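Local coordinates for putative cell filamentation protein (Bartonella quintana, PDB 4N67) that probably transfers AMP from ATP to target proteins, as a Fic-domain VirB-translocated Bep effector, and binds ADP, at residues F166-G171 against I178-I183; K72-A77 against F155-G160. The protein carries 2 engineered substitutions. All coordinates share one frame; numbering follows the deposited sequence. Where two conformers were deposited one is given.

Interaction 1: F166-G171 against I178-I183; sequences FMEKLG and IDFSLI
Ile178 and Phe180 pack against one side of helix 164-174, where Met167, Glu168 and Gly171 receive them. The apolar contacts come first. Ile178 puts the tip of its extended chain, CD1, 3.4 Å from the backbone O of Met167, and the same methyl lies 4.1 Å from Gly171 CA. With no side chain at Gly171, the methyl can settle close to the helix backbone. Met167 CB meets the rim of the Phe180 ring near its plane, with CZ 4.1 Å away. The ring therefore presents its edge to the helix. Beyond CB the Met167 chain bends twice, and its side chain also touches Val145 and Phe146 of helix 135-152.

No direct hydrogen bond joins the two segments; water does the polar work. One water donates to Glu168 O and accepts from Ile178 N at 2.9 Å. A second donates to Glu168 OE2 and accepts from Phe180 N, both at 2.8 Å, and it sits in the plane of the Phe180 ring at its edge. Glu168 OE1 forms a salt bridge with Arg49.

Within the loop, Asp179 OD1 accepts from Ser181 N and from Ser181 OG, from the same face of the carboxylate; the first bond makes an Asx turn. The chemistry implies a buried apolar seam with a hydrated polar margin, where Glu168 serves both the loop and Arg49.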
loop_
_atom_site.group_PDB
_atom_site.type_symbol
_atom_site.label_atom_id
_atom_site.label_comp_id
_atom_site.label_asym_id
_atom_site.label_seq_id
_atom_site.Cartn_x
_atom_site.Cartn_y
_atom_site.Cartn_z
ATOM N N PHE A 166 0.590 -2.164 -5.992
ATOM C CA PHE A 166 0.355 -3.595 -5.962
ATOM C C PHE A 166 -0.895 -3.934 -6.779
ATOM O O PHE A 166 -0.903 -4.877 -7.572
ATOM C CB PHE A 166 0.245 -4.047 -4.485
ATOM C CG PHE A 166 0.045 -5.530 -4.270
ATOM C CD1 PHE A 166 -1.215 -6.096 -4.288
ATOM C CD2 PHE A 166 1.136 -6.314 -3.920
ATOM C CE1 PHE A 166 -1.381 -7.439 -4.044
ATOM C CE2 PHE A 166 0.972 -7.665 -3.649
ATOM C CZ PHE A 166 -0.290 -8.205 -3.716
ATOM N N MET A 167 -1.952 -3.154 -6.574
ATOM C CA MET A 167 -3.181 -3.392 -7.343
ATOM C C MET A 167 -3.018 -3.148 -8.816
ATOM O O MET A 167 -3.536 -3.916 -9.634
ATOM C CB MET A 167 -4.328 -2.515 -6.848
ATOM C CG MET A 167 -4.688 -2.724 -5.410
ATOM S SD MET A 167 -5.001 -4.417 -4.918
ATOM C CE MET A 167 -6.356 -4.879 -5.998
ATOM N N GLU A 168 -2.278 -2.107 -9.186
ATOM C CA GLU A 168 -2.057 -1.866 -10.605
ATOM C C GLU A 168 -1.409 -3.068 -11.273
ATOM O O GLU A 168 -1.813 -3.498 -12.353
ATOM C CB GLU A 168 -1.164 -0.649 -10.831
ATOM C CG GLU A 168 -1.757 0.715 -10.485
ATOM C CD GLU A 168 -0.858 1.879 -10.934
ATOM O OE1 GLU A 168 -0.191 1.742 -11.974
ATOM O OE2 GLU A 168 -0.855 2.893 -10.219
ATOM N N LYS A 169 -0.411 -3.650 -10.612
ATOM C CA LYS A 169 0.306 -4.755 -11.203
ATOM C C LYS A 169 -0.487 -6.060 -11.153
ATOM O O LYS A 169 -0.459 -6.847 -12.100
ATOM C CB LYS A 169 1.687 -4.906 -10.558
ATOM C CG LYS A 169 2.641 -3.786 -10.966
ATOM C CD LYS A 169 3.173 -3.988 -12.388
ATOM C CE LYS A 169 3.646 -2.688 -13.023
ATOM N NZ LYS A 169 3.735 -2.784 -14.497
ATOM N N LEU A 170 -1.222 -6.277 -10.070
ATOM C CA LEU A 170 -2.125 -7.429 -9.983
ATOM C C LEU A 170 -3.159 -7.366 -11.112
ATOM O O LEU A 170 -3.420 -8.352 -11.809
ATOM C CB LEU A 170 -2.820 -7.436 -8.629
ATOM C CG LEU A 170 -3.752 -8.606 -8.331
ATOM C CD1 LEU A 170 -3.007 -9.930 -8.258
ATOM C CD2 LEU A 170 -4.524 -8.332 -7.040
ATOM N N GLY A 171 -3.752 -6.193 -11.299
ATOM C CA GLY A 171 -4.684 -5.977 -12.395
ATOM C C GLY A 171 -4.068 -6.296 -13.749
ATOM O O GLY A 171 -4.630 -7.041 -14.551
ATOM N N ILE A 178 -6.095 -0.826 -13.943
ATOM C CA ILE A 178 -6.672 -0.138 -12.772
ATOM C C ILE A 178 -5.988 1.217 -12.713
ATOM O O ILE A 178 -4.762 1.277 -12.605
ATOM C CB ILE A 178 -6.426 -0.919 -11.467
ATOM C CG1 ILE A 178 -7.070 -2.308 -11.541
ATOM C CG2 ILE A 178 -6.933 -0.126 -10.259
ATOM C CD1 ILE A 178 -6.811 -3.179 -10.316
ATOM N N ASP A 179 -6.778 2.293 -12.797
ATOM C CA ASP A 179 -6.229 3.667 -12.926
ATOM C C ASP A 179 -6.740 4.563 -11.807
ATOM O O ASP A 179 -7.839 5.133 -11.882
ATOM C CB ASP A 179 -6.556 4.233 -14.314
ATOM C CG ASP A 179 -5.875 5.582 -14.581
ATOM O OD1 ASP A 179 -5.268 6.139 -13.625
ATOM O OD2 ASP A 179 -5.967 6.047 -15.733
ATOM N N PHE A 180 -5.931 4.717 -10.764
ATOM C CA PHE A 180 -6.375 5.447 -9.580
ATOM C C PHE A 180 -6.438 6.936 -9.803
ATOM O O PHE A 180 -7.064 7.627 -9.021
ATOM C CB PHE A 180 -5.475 5.161 -8.385
ATOM C CG PHE A 180 -5.649 3.779 -7.830
ATOM C CD1 PHE A 180 -6.629 3.531 -6.904
ATOM C CD2 PHE A 180 -4.792 2.749 -8.193
ATOM C CE1 PHE A 180 -6.795 2.282 -6.344
ATOM C CE2 PHE A 180 -4.953 1.479 -7.647
ATOM C CZ PHE A 180 -5.947 1.240 -6.718
ATOM N N SER A 181 -5.803 7.383 -10.883
ATOM C CA SER A 181 -5.839 8.808 -11.277
ATOM C C SER A 181 -7.232 9.265 -11.678
ATOM O O SER A 181 -7.499 10.476 -11.742
ATOM C CB SER A 181 -4.828 9.085 -12.398
ATOM O OG SER A 181 -5.280 8.729 -13.681
ATOM N N LEU A 182 -8.133 8.325 -11.957
ATOM C CA LEU A 182 -9.514 8.643 -12.314
ATOM C C LEU A 182 -10.370 9.144 -11.155
ATOM O O LEU A 182 -11.479 9.633 -11.376
ATOM C CB LEU A 182 -10.183 7.423 -12.961
ATOM C CG LEU A 182 -9.595 7.061 -14.312
ATOM C CD1 LEU A 182 -10.058 5.679 -14.753
ATOM C CD2 LEU A 182 -9.972 8.102 -15.348
ATOM N N ILE A 183 -9.864 9.040 -9.930
ATOM C CA ILE A 183 -10.602 9.460 -8.746
ATOM C C ILE A 183 -9.731 10.322 -7.846
ATOM O O ILE A 183 -8.528 10.394 -8.032
ATOM C CB ILE A 183 -11.102 8.255 -7.933
ATOM C CG1 ILE A 183 -9.922 7.350 -7.545
ATOM C CG2 ILE A 183 -12.172 7.500 -8.717
ATOM C CD1 ILE A 183 -10.224 6.447 -6.385
HETATM O O HOH W 1 -3.548 -2.225 -13.998
HETATM O O HOH W 2 -3.095 4.473 -10.634
HETATM O O HOH W 3 -2.809 2.258 -14.153
#

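Interaction 2: K72-A77 against F155-G160; sequences KTFEWA and FRKGNG. Engineered in segment 72-77: Lys72 (natural residue Asn). With ADP (adenosine-5'-diphosphate), chain B.
ADP O2B is gripped twice by Asn159, through its backbone N at 2.9 Å and its side-chain ND2 at 2.8 Å. Gly158 N donates to O3B of the same beta-phosphate, in a nearly straight bond of 165°. Gly160 N reaches the alpha-phosphate at O2A, 2.7 Å away. Successive backbone N-H groups thus line the diphosphate. Gly160 has no side chain, and its backbone lies close against O2A. Asp150, Ser192 and Gln197 add further hydrogen bonds to ADP.

The amide of Asn159 is itself held by the backbone of Phe155. Phe155 N donates to OD1 in the carbonyl plane, on a lone pair. ND2 donates back to Phe155 O at 2.9 Å, from above the plane of the Phe155 carbonyl; the bond is nearly straight. This pair of bonds fixes the rotation of the amide, so ND2 also faces the phosphate.

Behind the loop, the contact with 72-77 is mainly apolar. Arg156 CB lies over one face of the Trp76 six-membered ring, 4.1 Å from its centroid, in a CH-pi contact. With CG between the backbone N and the carbonyl carbon (chi1 47°), the indole rests its opposite face on Phe74 CB. Trp76 CH2 also comes within 4.0 Å of Lys157 CB, and Lys157 O meets the indole edge in plane. Phe74 CZ approaches Lys157 CD obliquely, at 4.4 Å. Arg156 turns its guanidinium away from the contact toward Tyr13, a cation-pi partner. Lys157 O accepts from His66.

The segment FRKGNG, following the histidine and proline of HPF, belongs to the Fic signature motif. Its glycine-rich turn is the phosphate-binding loop typical of Fic proteins, here backed by the type I turn from Phe74 to Ala77.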
loop_
_atom_site.group_PDB
_atom_site.type_symbol
_atom_site.label_atom_id
_atom_site.label_comp_id
_atom_site.label_asym_id
_atom_site.label_seq_id
_atom_site.Cartn_x
_atom_site.Cartn_y
_atom_site.Cartn_z
ATOM N N LYS A 72 14.893 5.935 -1.569
ATOM C CA LYS A 72 15.682 7.172 -1.600
ATOM C C LYS A 72 15.245 8.151 -0.511
ATOM O O LYS A 72 15.950 9.117 -0.240
ATOM C CB LYS A 72 15.630 7.829 -2.979
ATOM C CG LYS A 72 16.259 6.905 -4.009
ATOM C CD LYS A 72 16.232 7.427 -5.419
ATOM C CE LYS A 72 16.406 6.276 -6.416
ATOM N NZ LYS A 72 15.806 6.507 -7.763
ATOM N N THR A 73 14.112 7.882 0.136
ATOM C CA THR A 73 13.581 8.763 1.184
ATOM C C THR A 73 13.827 8.215 2.578
ATOM O O THR A 73 14.263 8.943 3.461
ATOM C CB THR A 73 12.055 8.973 0.946
ATOM O OG1 THR A 73 11.867 9.594 -0.349
ATOM C CG2 THR A 73 11.398 9.774 2.076
ATOM N N PHE A 74 13.503 6.940 2.813
ATOM C CA PHE A 74 13.589 6.346 4.141
ATOM C C PHE A 74 14.552 5.160 4.189
ATOM O O PHE A 74 14.498 4.287 3.314
ATOM C CB PHE A 74 12.211 5.852 4.599
ATOM C CG PHE A 74 11.187 6.924 4.748
ATOM C CD1 PHE A 74 11.440 8.027 5.555
ATOM C CD2 PHE A 74 9.963 6.857 4.073
ATOM C CE1 PHE A 74 10.480 9.013 5.724
ATOM C CE2 PHE A 74 9.005 7.861 4.234
ATOM C CZ PHE A 74 9.275 8.934 5.071
ATOM N N GLU A 75 15.385 5.124 5.244
ATOM C CA GLU A 75 16.311 3.989 5.474
ATOM C C GLU A 75 15.570 2.663 5.620
ATOM O O GLU A 75 16.086 1.606 5.201
ATOM C CB GLU A 75 17.191 4.208 6.698
ATOM C CG GLU A 75 18.246 5.302 6.521
ATOM C CD GLU A 75 19.087 5.488 7.765
ATOM O OE1 GLU A 75 19.482 4.473 8.372
ATOM O OE2 GLU A 75 19.374 6.638 8.119
ATOM N N TRP A 76 14.362 2.744 6.178
ATOM C CA TRP A 76 13.537 1.557 6.440
ATOM C C TRP A 76 12.607 1.208 5.300
ATOM O O TRP A 76 11.697 0.378 5.481
ATOM C CB TRP A 76 12.724 1.728 7.754
ATOM C CG TRP A 76 12.041 3.050 7.862
ATOM C CD1 TRP A 76 12.539 4.201 8.452
ATOM C CD2 TRP A 76 10.755 3.408 7.343
ATOM N NE1 TRP A 76 11.643 5.215 8.315
ATOM C CE2 TRP A 76 10.530 4.753 7.670
ATOM C CE3 TRP A 76 9.734 2.700 6.700
ATOM C CZ2 TRP A 76 9.356 5.414 7.322
ATOM C CZ3 TRP A 76 8.584 3.361 6.352
ATOM C CH2 TRP A 76 8.419 4.720 6.657
ATOM N N ALA A 77 12.797 1.763 4.103
ATOM C CA ALA A 77 11.932 1.382 2.976
ATOM C C ALA A 77 11.976 -0.140 2.813
ATOM O O ALA A 77 13.035 -0.750 2.842
ATOM C CB ALA A 77 12.371 2.046 1.681
ATOM N N PHE A 155 3.380 -0.853 6.771
ATOM C CA PHE A 155 4.516 0.061 6.869
ATOM C C PHE A 155 4.241 1.245 7.786
ATOM O O PHE A 155 3.107 1.650 7.984
ATOM C CB PHE A 155 4.934 0.512 5.457
ATOM C CG PHE A 155 5.175 -0.637 4.501
ATOM C CD1 PHE A 155 6.377 -1.349 4.534
ATOM C CD2 PHE A 155 4.204 -1.050 3.619
ATOM C CE1 PHE A 155 6.576 -2.429 3.708
ATOM C CE2 PHE A 155 4.417 -2.144 2.797
ATOM C CZ PHE A 155 5.606 -2.830 2.853
ATOM N N ARG A 156 5.305 1.833 8.283
ATOM C CA ARG A 156 5.143 3.019 9.132
ATOM C C ARG A 156 4.479 4.183 8.368
ATOM O O ARG A 156 3.704 4.954 8.958
ATOM C CB ARG A 156 6.490 3.418 9.714
ATOM C CG ARG A 156 6.498 4.742 10.448
ATOM C CD ARG A 156 5.606 4.738 11.694
ATOM N NE ARG A 156 5.639 6.055 12.342
ATOM C CZ ARG A 156 5.009 7.146 11.902
ATOM N NH1 ARG A 156 4.292 7.132 10.798
ATOM N NH2 ARG A 156 5.170 8.300 12.561
ATOM N N LYS A 157 4.798 4.304 7.084
ATOM C CA LYS A 157 4.219 5.292 6.197
ATOM C C LYS A 157 4.372 4.800 4.767
ATOM O O LYS A 157 5.220 3.927 4.511
ATOM C CB LYS A 157 4.939 6.642 6.353
ATOM C CG LYS A 157 4.222 7.812 5.722
ATOM C CD LYS A 157 4.976 9.105 5.970
ATOM C CE LYS A 157 4.364 10.231 5.138
ATOM N NZ LYS A 157 5.404 10.953 4.331
ATOM N N GLY A 158 3.552 5.341 3.861
ATOM C CA GLY A 158 3.639 4.983 2.444
ATOM C C GLY A 158 2.776 3.796 2.083
ATOM O O GLY A 158 2.938 3.211 1.013
ATOM N N ASN A 159 1.825 3.448 2.932
ATOM C CA ASN A 159 0.977 2.292 2.647
ATOM C C ASN A 159 0.090 2.483 1.403
ATOM O O ASN A 159 -0.004 1.594 0.570
ATOM C CB ASN A 159 0.123 1.929 3.827
ATOM C CG ASN A 159 0.956 1.447 4.992
ATOM O OD1 ASN A 159 1.389 0.297 4.987
ATOM N ND2 ASN A 159 1.270 2.344 5.918
ATOM N N GLY A 160 -0.521 3.656 1.278
ATOM C CA GLY A 160 -1.444 3.877 0.182
ATOM C C GLY A 160 -0.779 3.737 -1.186
ATOM O O GLY A 160 -1.273 3.049 -2.078
HETATM P PB ADP B . 0.303 6.333 5.139
HETATM O O1B ADP B . 0.220 6.777 6.609
HETATM O O2B ADP B . 0.528 4.863 5.058
HETATM O O3B ADP B . 1.315 7.120 4.302
HETATM P PA ADP B . -2.055 6.664 3.413
HETATM O O1A ADP B . -2.696 8.018 3.068
HETATM O O2A ADP B . -1.118 6.082 2.380
HETATM O O3A ADP B . -1.197 6.808 4.805
HETATM O "O5'" ADP B . -3.233 5.674 3.803
HETATM C "C5'" ADP B . -3.057 4.252 3.800
HETATM C "C4'" ADP B . -4.398 3.615 3.453
HETATM O "O4'" ADP B . -5.299 3.754 4.570
HETATM C "C3'" ADP B . -5.064 4.245 2.233
HETATM O "O3'" ADP B . -5.588 3.224 1.360
HETATM C "C2'" ADP B . -6.182 5.073 2.837
HETATM O "O2'" ADP B . -7.310 5.272 1.974
HETATM C "C1'" ADP B . -6.543 4.263 4.048
HETATM N N9 ADP B . -7.229 5.011 5.121
HETATM C C8 ADP B . -7.237 6.337 5.365
HETATM N N7 ADP B . -7.979 6.559 6.476
HETATM C C5 ADP B . -8.441 5.393 6.944
HETATM C C6 ADP B . -9.277 4.927 8.058
HETATM N N6 ADP B . -9.758 5.865 8.930
HETATM N N1 ADP B . -9.525 3.617 8.211
HETATM C C2 ADP B . -9.011 2.719 7.324
HETATM N N3 ADP B . -8.245 3.091 6.274
HETATM C C4 ADP B . -7.930 4.364 6.040
#

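Overall arrangement
Along the chain both segments of interaction 2 come first, and those of interaction 1 follow. Their centres are 20 Å apart, on opposite sides of the centre of the chain, and their nearest atoms are about 7 Å apart without touching. Segment 155-160 follows helix 135-152 and leads toward helix 164-174, which carries one side of interaction 1. ADP is bound beside segment 155-160, which holds its phosphates; 72-77, in the loop after helix 59-70, packs behind. Interaction 2 is part of the nucleotide site. Interaction 1 is structural packing nearby, with the Phe180 side chain about 8 Å from ADP. It joins the helix after the phosphate loop to the loop following strand 176-178.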